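Local coordinates for protein glycosyltransferase (duf1792) (Streptococcus sanguinis, PDB 5V4A) that probably transfers sugar from a nucleotide-activated donor, binding UDP in its GT-D glycosyltransferase domain, as part of the accessory SecA2/SecY2 system that exports a serine-rich repeat cell wall protein, at residues A[221-226]-A[248-253]. Sequence-based numbering, arbitrary orientation.
With UDP (uridine-5'-diphosphate), chain C.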
loop_
_atom_site.group_PDB
_atom_site.type_symbol
_atom_site.label_atom_id
_atom_site.label_comp_id
_atom_site.label_asym_id
_atom_site.label_seq_id
_atom_site.Cartn_x
_atom_site.Cartn_y
_atom_site.Cartn_z
ATOM N N ILE A 221 6.518 -8.149 13.499
ATOM C CA ILE A 221 5.494 -7.120 13.362
ATOM C C ILE A 221 4.698 -6.908 14.645
ATOM O O ILE A 221 3.711 -6.176 14.633
ATOM C CB ILE A 221 4.547 -7.398 12.175
ATOM C CG1 ILE A 221 3.838 -8.748 12.322
ATOM C CG2 ILE A 221 5.312 -7.301 10.856
ATOM C CD1 ILE A 221 2.807 -8.997 11.229
ATOM N N GLY A 222 5.106 -7.532 15.749
ATOM C CA GLY A 222 4.677 -7.111 17.079
ATOM C C GLY A 222 3.203 -6.828 17.316
ATOM O O GLY A 222 2.348 -7.698 17.133
ATOM N N HIS A 223 2.912 -5.606 17.764
ATOM C CA HIS A 223 1.583 -5.208 18.217
ATOM C C HIS A 223 0.676 -4.740 17.077
ATOM O O HIS A 223 -0.260 -3.965 17.320
ATOM C CB HIS A 223 1.707 -4.119 19.283
ATOM C CG HIS A 223 1.823 -4.644 20.682
ATOM N ND1 HIS A 223 2.731 -4.150 21.591
ATOM C CD2 HIS A 223 1.120 -5.602 21.336
ATOM C CE1 HIS A 223 2.600 -4.791 22.740
ATOM N NE2 HIS A 223 1.624 -5.674 22.614
ATOM N N ILE A 224 0.917 -5.202 15.846
ATOM C CA ILE A 224 0.129 -4.745 14.696
ATOM C C ILE A 224 -1.368 -4.965 14.915
ATOM O O ILE A 224 -2.191 -4.128 14.509
ATOM C CB ILE A 224 0.621 -5.438 13.405
ATOM C CG1 ILE A 224 -0.019 -4.785 12.184
ATOM C CG2 ILE A 224 0.269 -6.911 13.403
ATOM C CD1 ILE A 224 0.219 -3.293 12.134
ATOM N N ASP A 225 -1.750 -6.057 15.600
ATOM C CA ASP A 225 -3.171 -6.371 15.737
ATOM C C ASP A 225 -3.884 -5.350 16.610
ATOM O O ASP A 225 -5.028 -4.991 16.326
ATOM C CB ASP A 225 -3.395 -7.773 16.320
ATOM C CG ASP A 225 -4.896 -8.065 16.564
ATOM O OD1 ASP A 225 -5.423 -7.761 17.670
ATOM O OD2 ASP A 225 -5.558 -8.565 15.622
ATOM N N SER A 226 -3.249 -4.910 17.705
ATOM C CA SER A 226 -3.894 -3.911 18.554
ATOM C C SER A 226 -4.058 -2.598 17.806
ATOM O O SER A 226 -5.096 -1.936 17.910
ATOM C CB SER A 226 -3.088 -3.684 19.835
ATOM O OG SER A 226 -3.037 -4.839 20.650
ATOM N N GLU A 248 0.170 -2.416 25.474
ATOM C CA GLU A 248 0.314 -1.530 26.629
ATOM C C GLU A 248 -0.703 -1.841 27.724
ATOM O O GLU A 248 -0.983 -0.995 28.580
ATOM C CB GLU A 248 0.251 -0.050 26.223
ATOM C CG GLU A 248 1.555 0.476 25.573
ATOM C CD GLU A 248 1.652 0.172 24.075
ATOM O OE1 GLU A 248 0.906 0.814 23.306
ATOM O OE2 GLU A 248 2.482 -0.682 23.661
ATOM N N HIS A 249 -1.294 -3.036 27.671
ATOM C CA HIS A 249 -1.971 -3.654 28.804
ATOM C C HIS A 249 -1.274 -4.997 29.026
ATOM O O HIS A 249 -1.888 -6.065 28.945
ATOM C CB HIS A 249 -3.469 -3.798 28.526
ATOM C CG HIS A 249 -4.163 -2.491 28.292
ATOM N ND1 HIS A 249 -4.772 -1.773 29.301
ATOM C CD2 HIS A 249 -4.328 -1.764 27.161
ATOM C CE1 HIS A 249 -5.298 -0.671 28.795
ATOM N NE2 HIS A 249 -5.042 -0.639 27.500
ATOM N N ASN A 250 0.032 -4.942 29.286
ATOM C CA ASN A 250 0.898 -6.083 29.016
ATOM C C ASN A 250 0.870 -7.142 30.104
ATOM O O ASN A 250 1.466 -8.209 29.919
ATOM C CB ASN A 250 2.329 -5.601 28.761
ATOM C CG ASN A 250 2.459 -4.843 27.442
ATOM O OD1 ASN A 250 1.598 -4.950 26.563
ATOM N ND2 ASN A 250 3.536 -4.080 27.300
ATOM N N PHE A 251 0.197 -6.891 31.228
ATOM C CA PHE A 251 0.082 -7.949 32.225
ATOM C C PHE A 251 -0.929 -9.005 31.793
ATOM O O PHE A 251 -0.888 -10.128 32.299
ATOM C CB PHE A 251 -0.314 -7.352 33.581
ATOM C CG PHE A 251 -0.114 -8.288 34.755
ATOM C CD1 PHE A 251 1.153 -8.609 35.208
ATOM C CD2 PHE A 251 -1.203 -8.860 35.381
ATOM C CE1 PHE A 251 1.325 -9.473 36.299
ATOM C CE2 PHE A 251 -1.047 -9.716 36.469
ATOM C CZ PHE A 251 0.227 -10.030 36.922
ATOM N N ASP A 252 -1.801 -8.672 30.828
ATOM C CA ASP A 252 -2.807 -9.585 30.285
ATOM C C ASP A 252 -3.843 -9.998 31.323
ATOM O O ASP A 252 -4.376 -11.108 31.262
ATOM C CB ASP A 252 -2.196 -10.848 29.652
ATOM C CG ASP A 252 -1.544 -10.586 28.313
ATOM O OD1 ASP A 252 -1.928 -9.604 27.652
ATOM O OD2 ASP A 252 -0.686 -11.402 27.898
ATOM N N GLN A 253 -4.189 -9.095 32.234
ATOM C CA GLN A 253 -5.312 -9.355 33.119
ATOM C C GLN A 253 -6.636 -9.204 32.369
ATOM O O GLN A 253 -6.727 -8.527 31.340
ATOM C CB GLN A 253 -5.278 -8.405 34.317
ATOM C CG GLN A 253 -5.902 -7.029 34.069
ATOM C CD GLN A 253 -5.015 -6.056 33.305
ATOM O OE1 GLN A 253 -3.836 -6.325 33.032
ATOM N NE2 GLN A 253 -5.593 -4.913 32.931
HETATM N N1 UDP C . 4.495 -11.532 23.433
HETATM C C2 UDP C . 4.331 -12.891 23.559
HETATM N N3 UDP C . 5.223 -13.511 24.394
HETATM C C4 UDP C . 6.245 -12.916 25.109
HETATM C C5 UDP C . 6.361 -11.506 24.917
HETATM C C6 UDP C . 5.506 -10.870 24.089
HETATM O O2 UDP C . 3.456 -13.511 22.975
HETATM O O4 UDP C . 6.986 -13.616 25.823
HETATM C "C1'" UDP C . 3.601 -10.823 22.479
HETATM C "C2'" UDP C . 2.501 -9.944 23.059
HETATM O "O2'" UDP C . 1.401 -10.727 23.521
HETATM C "C3'" UDP C . 2.170 -9.075 21.826
HETATM C "C4'" UDP C . 3.514 -8.987 21.074
HETATM O "O4'" UDP C . 4.388 -9.940 21.715
HETATM O "O3'" UDP C . 1.233 -9.693 20.951
HETATM C "C5'" UDP C . 4.158 -7.621 21.037
HETATM O "O5'" UDP C . 5.487 -7.645 20.471
HETATM P PA UDP C . 6.393 -6.348 20.471
HETATM O O1A UDP C . 6.791 -5.962 21.893
HETATM O O2A UDP C . 7.487 -6.594 19.500
HETATM O O3A UDP C . 5.401 -5.166 19.932
HETATM P PB UDP C . 5.639 -3.692 19.386
HETATM O O1B UDP C . 7.168 -3.567 19.390
HETATM O O2B UDP C . 5.018 -2.807 20.492
HETATM O O3B UDP C . 5.040 -3.502 18.025
#
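At the diphosphate end of the UDP pocket, the imidazole of H223 touches the nucleotide on one face and is approached obliquely by the side chains of E248 and N250. H223 grips the beta-phosphate twice: its backbone N donates to O3B of UDP at 3.0 Å along a nearly straight path (174°), and its ring ND1 donates to O2B of UDP at 2.9 Å. One ring face is covered by C5' of UDP, 3.5 Å above the plane and over its centre. The backbone bond comes from the N-cap of helix 224-233, just after strand 218-220, an edge strand within this chain of the five-stranded parallel sheet of this GT-D fold, so the helix start would probably add to the pull on the phosphate. G222, at positive phi in the type II' turn from I221 to I224, brings its CA to 3.5 Å from O5' of UDP.

The loop 248-253 meets the ring more loosely. E248 bends at chi2 (84°), carrying its OE2 to 4.0 Å from ND1 of H223, while OE1 forms a salt bridge with R116, which itself binds UDP. The amide of N250 approaches obliquely, OD1 standing 4.0 Å from CE1 of H223, and the same oxygen takes a weak bond from E248 N. NE2 of H223 is hydrogen-bonded to H245, which D252 holds in turn through its OD1.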